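Local coordinates for core protein VP4 (Bluetongue virus, PDB 2JHP) that caps viral messenger RNA as a multifunctional capping enzyme of the inner core, with methyl transfer among its activities, at residues Glu177-Met182 and Leu201-Gln206; Ala436-Ala441 and Asn498-Leu503. All coordinates share one frame; numbering follows the deposited sequence.

Contact 1 (Glu177-Met182 and Leu201-Gln206); sequences EKLVSM and LRTLMQ. With SAH (S-adenosyl-L-homocysteine), chain C.
Val180 and Thr203, with CA atoms 5.6 Å apart, mark where the first turns of helices 178-186 and 202-210 pass, their short axes 8.9 Å apart at closest and crossing at -55°. At the beginning of 177-182, Glu177 reaches over to Arg202, and the two form a salt bridge of the end-on, two-pronged kind: NH1 of Arg202 donates to OE2 of Glu177 at 2.9 Å, while its NH2 donates to OE1 of Glu177 at 3.0 Å. Each oxygen receives its donor through the syn lone pair, and carboxylate and guanidinium lie nearly coplanar, 21° apart. The Arg202 chain bends at chi3 (52°), which swings NE round on the way to that meeting. Beside the ion pair, Thr203 stands against Leu179, its OG1 3.6 Å from Leu179 CB and its CG2 against the Leu179 carbonyl oxygen. Further along, Val180 CG1 rests on Gln206 CB at 4.2 Å, while the amide of Gln206 turns to Arg210.

Bound S-adenosyl-L-homocysteine lies at the same helix starts. Thr203 OG1 donates a 3.0 Å hydrogen bond to its carboxylate atom O, and Leu179 CD1 approaches that oxygen. Helix 202-210 directly follows strand 192-196 and its ligand-binding loop, where Gly197 O also bonds the cofactor product, an arrangement characteristic of Rossmann-like methyltransferases. The salt bridge thus joins the two segments, and the ligand carboxylate takes its hydrogen bond from Thr203 close to the N-terminal end of helix 202-210, whose partial positive charge would probably steady its negative charge.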
# COMPACT_ATOMS: atom_id res chain seq x y z
N GLU A 177 -5.17 -24.31 6.90
CA GLU A 177 -6.25 -25.17 7.36
C GLU A 177 -7.39 -24.36 7.99
O GLU A 177 -7.16 -23.44 8.78
CB GLU A 177 -5.74 -26.25 8.33
CG GLU A 177 -4.92 -25.71 9.51
CD GLU A 177 -4.56 -26.78 10.54
OE1 GLU A 177 -5.48 -27.32 11.19
OE2 GLU A 177 -3.36 -27.07 10.69
N LYS A 178 -8.61 -24.74 7.62
CA LYS A 178 -9.85 -24.07 7.99
C LYS A 178 -9.86 -23.35 9.34
O LYS A 178 -10.23 -22.17 9.42
CB LYS A 178 -11.00 -25.07 7.88
CG LYS A 178 -12.30 -24.73 8.55
CD LYS A 178 -13.15 -26.01 8.65
CE LYS A 178 -13.92 -26.07 9.98
NZ LYS A 178 -14.45 -27.43 10.31
N LEU A 179 -9.43 -24.05 10.39
CA LEU A 179 -9.53 -23.53 11.75
C LEU A 179 -8.48 -22.49 12.18
O LEU A 179 -8.76 -21.67 13.06
CB LEU A 179 -9.65 -24.68 12.77
CG LEU A 179 -11.08 -25.23 12.88
CD1 LEU A 179 -11.16 -26.63 13.54
CD2 LEU A 179 -12.01 -24.22 13.59
N VAL A 180 -7.29 -22.50 11.56
CA VAL A 180 -6.34 -21.39 11.76
C VAL A 180 -6.66 -20.22 10.83
O VAL A 180 -6.40 -19.06 11.17
CB VAL A 180 -4.81 -21.80 11.73
CG1 VAL A 180 -4.60 -23.26 11.40
CG2 VAL A 180 -3.98 -20.89 10.82
N SER A 181 -7.22 -20.53 9.67
CA SER A 181 -7.71 -19.52 8.76
C SER A 181 -8.84 -18.75 9.41
O SER A 181 -9.01 -17.55 9.18
CB SER A 181 -8.19 -20.17 7.47
OG SER A 181 -7.16 -20.19 6.51
N MET A 182 -9.62 -19.45 10.24
CA MET A 182 -10.73 -18.82 10.96
C MET A 182 -10.20 -17.66 11.81
O MET A 182 -10.60 -16.52 11.60
CB MET A 182 -11.49 -19.84 11.80
CG MET A 182 -12.74 -19.35 12.41
SD MET A 182 -12.91 -20.19 13.96
CE MET A 182 -14.64 -20.01 14.24
N LEU A 201 -5.95 -27.30 21.16
CA LEU A 201 -5.13 -26.09 21.11
C LEU A 201 -4.07 -26.06 19.99
O LEU A 201 -3.37 -25.05 19.83
CB LEU A 201 -4.54 -25.73 22.49
CG LEU A 201 -5.52 -25.19 23.57
CD1 LEU A 201 -4.74 -24.82 24.84
CD2 LEU A 201 -6.35 -23.98 23.10
N ARG A 202 -3.98 -27.14 19.22
CA ARG A 202 -3.05 -27.21 18.08
C ARG A 202 -3.34 -26.07 17.11
O ARG A 202 -2.43 -25.41 16.60
CB ARG A 202 -3.14 -28.57 17.36
CG ARG A 202 -2.05 -28.80 16.30
CD ARG A 202 -2.32 -30.04 15.43
NE ARG A 202 -3.67 -30.02 14.85
CZ ARG A 202 -4.01 -29.42 13.71
NH1 ARG A 202 -3.09 -28.79 12.98
NH2 ARG A 202 -5.28 -29.45 13.29
N THR A 203 -4.63 -25.84 16.88
CA THR A 203 -5.10 -24.73 16.06
C THR A 203 -4.60 -23.39 16.60
O THR A 203 -4.03 -22.60 15.85
CB THR A 203 -6.65 -24.80 15.92
OG1 THR A 203 -6.97 -25.76 14.90
CG2 THR A 203 -7.27 -23.44 15.58
N LEU A 204 -4.77 -23.15 17.91
CA LEU A 204 -4.29 -21.90 18.51
C LEU A 204 -2.78 -21.77 18.42
O LEU A 204 -2.25 -20.69 18.22
CB LEU A 204 -4.76 -21.74 19.96
CG LEU A 204 -4.46 -20.40 20.66
CD1 LEU A 204 -5.09 -19.21 19.94
CD2 LEU A 204 -4.92 -20.42 22.11
N MET A 205 -2.08 -22.89 18.57
CA MET A 205 -0.62 -22.89 18.56
C MET A 205 -0.07 -22.64 17.16
O MET A 205 1.00 -22.05 17.02
CB MET A 205 -0.06 -24.18 19.16
CG MET A 205 -0.41 -24.36 20.65
SD MET A 205 0.28 -23.09 21.76
CE MET A 205 1.92 -23.77 22.05
N GLN A 206 -0.80 -23.07 16.14
CA GLN A 206 -0.42 -22.77 14.77
C GLN A 206 -0.61 -21.29 14.44
O GLN A 206 0.15 -20.73 13.65
CB GLN A 206 -1.14 -23.67 13.77
CG GLN A 206 -0.60 -25.10 13.72
CD GLN A 206 0.86 -25.17 13.28
OE1 GLN A 206 1.14 -25.21 12.08
NE2 GLN A 206 1.78 -25.20 14.24
N SAH C . -11.68 -25.60 18.05
CA SAH C . -11.19 -27.02 17.93
CB SAH C . -12.20 -27.92 17.22
CG SAH C . -13.54 -28.05 17.95
SD SAH C . -13.76 -29.70 18.64
C SAH C . -9.84 -27.06 17.24
O SAH C . -9.49 -26.17 16.47
OXT SAH C . -9.06 -27.99 17.45
C5' SAH C . -15.22 -29.26 19.59
C4' SAH C . -14.87 -29.24 21.07
O4' SAH C . -15.90 -28.64 21.81
C3' SAH C . -14.69 -30.63 21.65
O3' SAH C . -13.32 -30.83 21.86
C2' SAH C . -15.46 -30.61 22.97
O2' SAH C . -14.63 -30.98 24.05
C1' SAH C . -15.82 -29.15 23.13
N9 SAH C . -17.09 -28.86 23.81
C8 SAH C . -18.28 -29.52 23.74
N7 SAH C . -19.18 -28.87 24.52
C5 SAH C . -18.57 -27.79 25.07
C6 SAH C . -19.02 -26.79 25.93
N6 SAH C . -20.27 -26.78 26.36
N1 SAH C . -18.14 -25.79 26.33
C2 SAH C . -16.84 -25.79 25.88
N3 SAH C . -16.41 -26.79 25.02
C4 SAH C . -17.26 -27.77 24.63

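Contact 2 (Ala436-Ala441 and Asn498-Leu503); sequences AWVGRA and NFAVSL
Antiparallel strand pairing joins Ala436 to Ala500 and Trp437 to Phe499 in a buried contact where strand 433-437 runs out against the start of strand 499-503. Ala436 and Ala500 form the hydrogen-bonded pair: Ala436 N donates to Ala500 O at 2.8 Å, and Ala500 N returns a bond to Ala436 O at 2.6 Å. Next along, Trp437 and Phe499 are a non-hydrogen-bonded pair. Beyond it the chain leaves the strand, yet Val438 N still donates to Asn498 O, at 2.7 Å and almost straight (175° at the hydrogen); the same oxygen takes a second, weak bond from Gly439 N. In the mixed sheet these strands belong to, the order 3-2-1-4-5-7-6 with 499-503 as the lone antiparallel strand between 433-437 and 466-469 is the signature of the class I, Rossmann-like methyltransferase fold.

The aromatic side of the pair is a T-shaped stack. Trp437 turns the edge of its six-membered ring toward the face of Phe499, planes at 87° and centroids 5.0 Å apart, with Trp437 CE3 3.6 Å from Phe499 CE2. Trp437 CG stands anti to the backbone N (chi1 -178°), and the indole runs alongside the Asn498 side chain; Asn498 CB makes a CH-pi contact over that six-membered ring, 3.7 Å from its centroid. On the face that carries Ala436 and Ala500, Ala500 CB is met at 3.9 Å by CG1 of Val438, just past the strand end, and both Val438 and Ala500 touch Val456 of helix 453-460. Phe499 also meets Phe410 and Trp495 edge-to-face, and Trp437 meets Tyr446. Phe410, Trp495 and Tyr446 line a guanine pocket, and the Phe499 side chain comes to about 4 Å from the bound base.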
# COMPACT_ATOMS: atom_id res chain seq x y z
N ALA A 436 -0.91 9.73 -6.93
CA ALA A 436 -1.71 9.76 -8.14
C ALA A 436 -0.89 9.22 -9.31
O ALA A 436 0.27 9.56 -9.50
CB ALA A 436 -2.20 11.16 -8.44
N TRP A 437 -1.53 8.37 -10.09
CA TRP A 437 -0.91 7.78 -11.26
C TRP A 437 -0.77 8.80 -12.42
O TRP A 437 -1.76 9.46 -12.79
CB TRP A 437 -1.73 6.58 -11.71
CG TRP A 437 -1.17 5.89 -12.87
CD1 TRP A 437 -1.49 6.09 -14.18
CD2 TRP A 437 -0.17 4.86 -12.86
NE1 TRP A 437 -0.77 5.24 -14.99
CE2 TRP A 437 0.05 4.48 -14.20
CE3 TRP A 437 0.54 4.21 -11.85
CZ2 TRP A 437 0.95 3.48 -14.56
CZ3 TRP A 437 1.45 3.22 -12.20
CH2 TRP A 437 1.65 2.86 -13.55
N VAL A 438 0.43 8.92 -12.98
CA VAL A 438 0.73 9.86 -14.05
C VAL A 438 1.36 9.14 -15.24
O VAL A 438 1.56 9.74 -16.30
CB VAL A 438 1.64 11.02 -13.59
CG1 VAL A 438 0.92 11.94 -12.60
CG2 VAL A 438 2.94 10.50 -13.00
N GLY A 439 1.67 7.86 -15.06
CA GLY A 439 2.28 7.06 -16.11
C GLY A 439 1.44 6.99 -17.37
O GLY A 439 0.22 6.82 -17.29
N ARG A 440 2.08 7.12 -18.53
CA ARG A 440 1.36 7.11 -19.81
C ARG A 440 1.61 5.84 -20.62
O ARG A 440 0.86 5.56 -21.55
CB ARG A 440 1.70 8.35 -20.66
CG ARG A 440 1.44 9.65 -19.96
CD ARG A 440 1.41 10.80 -20.92
NE ARG A 440 0.41 11.77 -20.49
CZ ARG A 440 -0.82 11.86 -20.98
NH1 ARG A 440 -1.24 11.06 -21.95
NH2 ARG A 440 -1.65 12.79 -20.49
N ALA A 441 2.66 5.09 -20.28
CA ALA A 441 2.94 3.80 -20.92
C ALA A 441 1.73 2.87 -20.76
O ALA A 441 0.87 3.13 -19.91
CB ALA A 441 4.23 3.16 -20.38
N ASN A 498 6.04 6.52 -12.19
CA ASN A 498 4.67 6.50 -12.69
C ASN A 498 3.69 7.22 -11.78
O ASN A 498 2.53 7.39 -12.15
CB ASN A 498 4.19 5.06 -12.84
CG ASN A 498 4.86 4.33 -13.98
OD1 ASN A 498 5.05 4.87 -15.07
ND2 ASN A 498 5.23 3.08 -13.73
N PHE A 499 4.13 7.60 -10.58
CA PHE A 499 3.25 8.22 -9.59
C PHE A 499 3.63 9.67 -9.31
O PHE A 499 4.81 10.05 -9.32
CB PHE A 499 3.22 7.41 -8.28
CG PHE A 499 2.64 6.00 -8.39
CD1 PHE A 499 3.46 4.89 -8.58
CD2 PHE A 499 1.26 5.77 -8.24
CE1 PHE A 499 2.90 3.60 -8.65
CE2 PHE A 499 0.74 4.50 -8.31
CZ PHE A 499 1.56 3.42 -8.52
N ALA A 500 2.63 10.51 -9.07
CA ALA A 500 2.90 11.77 -8.41
C ALA A 500 2.60 11.55 -6.95
O ALA A 500 1.66 10.82 -6.61
CB ALA A 500 2.07 12.96 -8.98
N VAL A 501 3.42 12.17 -6.09
CA VAL A 501 3.24 12.09 -4.65
C VAL A 501 3.21 13.48 -4.06
O VAL A 501 4.05 14.33 -4.36
CB VAL A 501 4.36 11.30 -3.96
CG1 VAL A 501 4.06 11.18 -2.49
CG2 VAL A 501 4.52 9.92 -4.58
N SER A 502 2.23 13.68 -3.19
CA SER A 502 2.10 14.92 -2.44
C SER A 502 2.45 14.66 -0.98
O SER A 502 2.06 13.64 -0.44
CB SER A 502 0.67 15.45 -2.58
OG SER A 502 -0.28 14.50 -2.10
N LEU A 503 3.17 15.59 -0.35
CA LEU A 503 3.60 15.43 1.04
C LEU A 503 3.31 16.68 1.87
O LEU A 503 3.57 17.79 1.41
CB LEU A 503 5.10 15.14 1.11
CG LEU A 503 5.70 13.90 0.47
CD1 LEU A 503 7.20 13.93 0.57
CD2 LEU A 503 5.17 12.67 1.17

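How the contacts relate
From the N terminus, the chain first closes contact 1, which brings helix 202-210 back against helix 178-186 after a short excursion that holds strand 192-196. Only much later does contact 2 open, closing a longer loop that carries helix 453-460, strand 466-469 and helix 470-480 before strand 499-503 inserts beside 433-437. The two are in series, neither nested nor crossed. The centres of contact 1 and contact 2 lie about 42 Å apart, and the nearest atoms of contact 1 and contact 2 about 29 Å. Each serves a different seven-stranded sheet of the same strand order: contact 1 joins helices flanking the sheet that includes 192-196, and contact 2 pairs strands within the other, beside a separate guanine site.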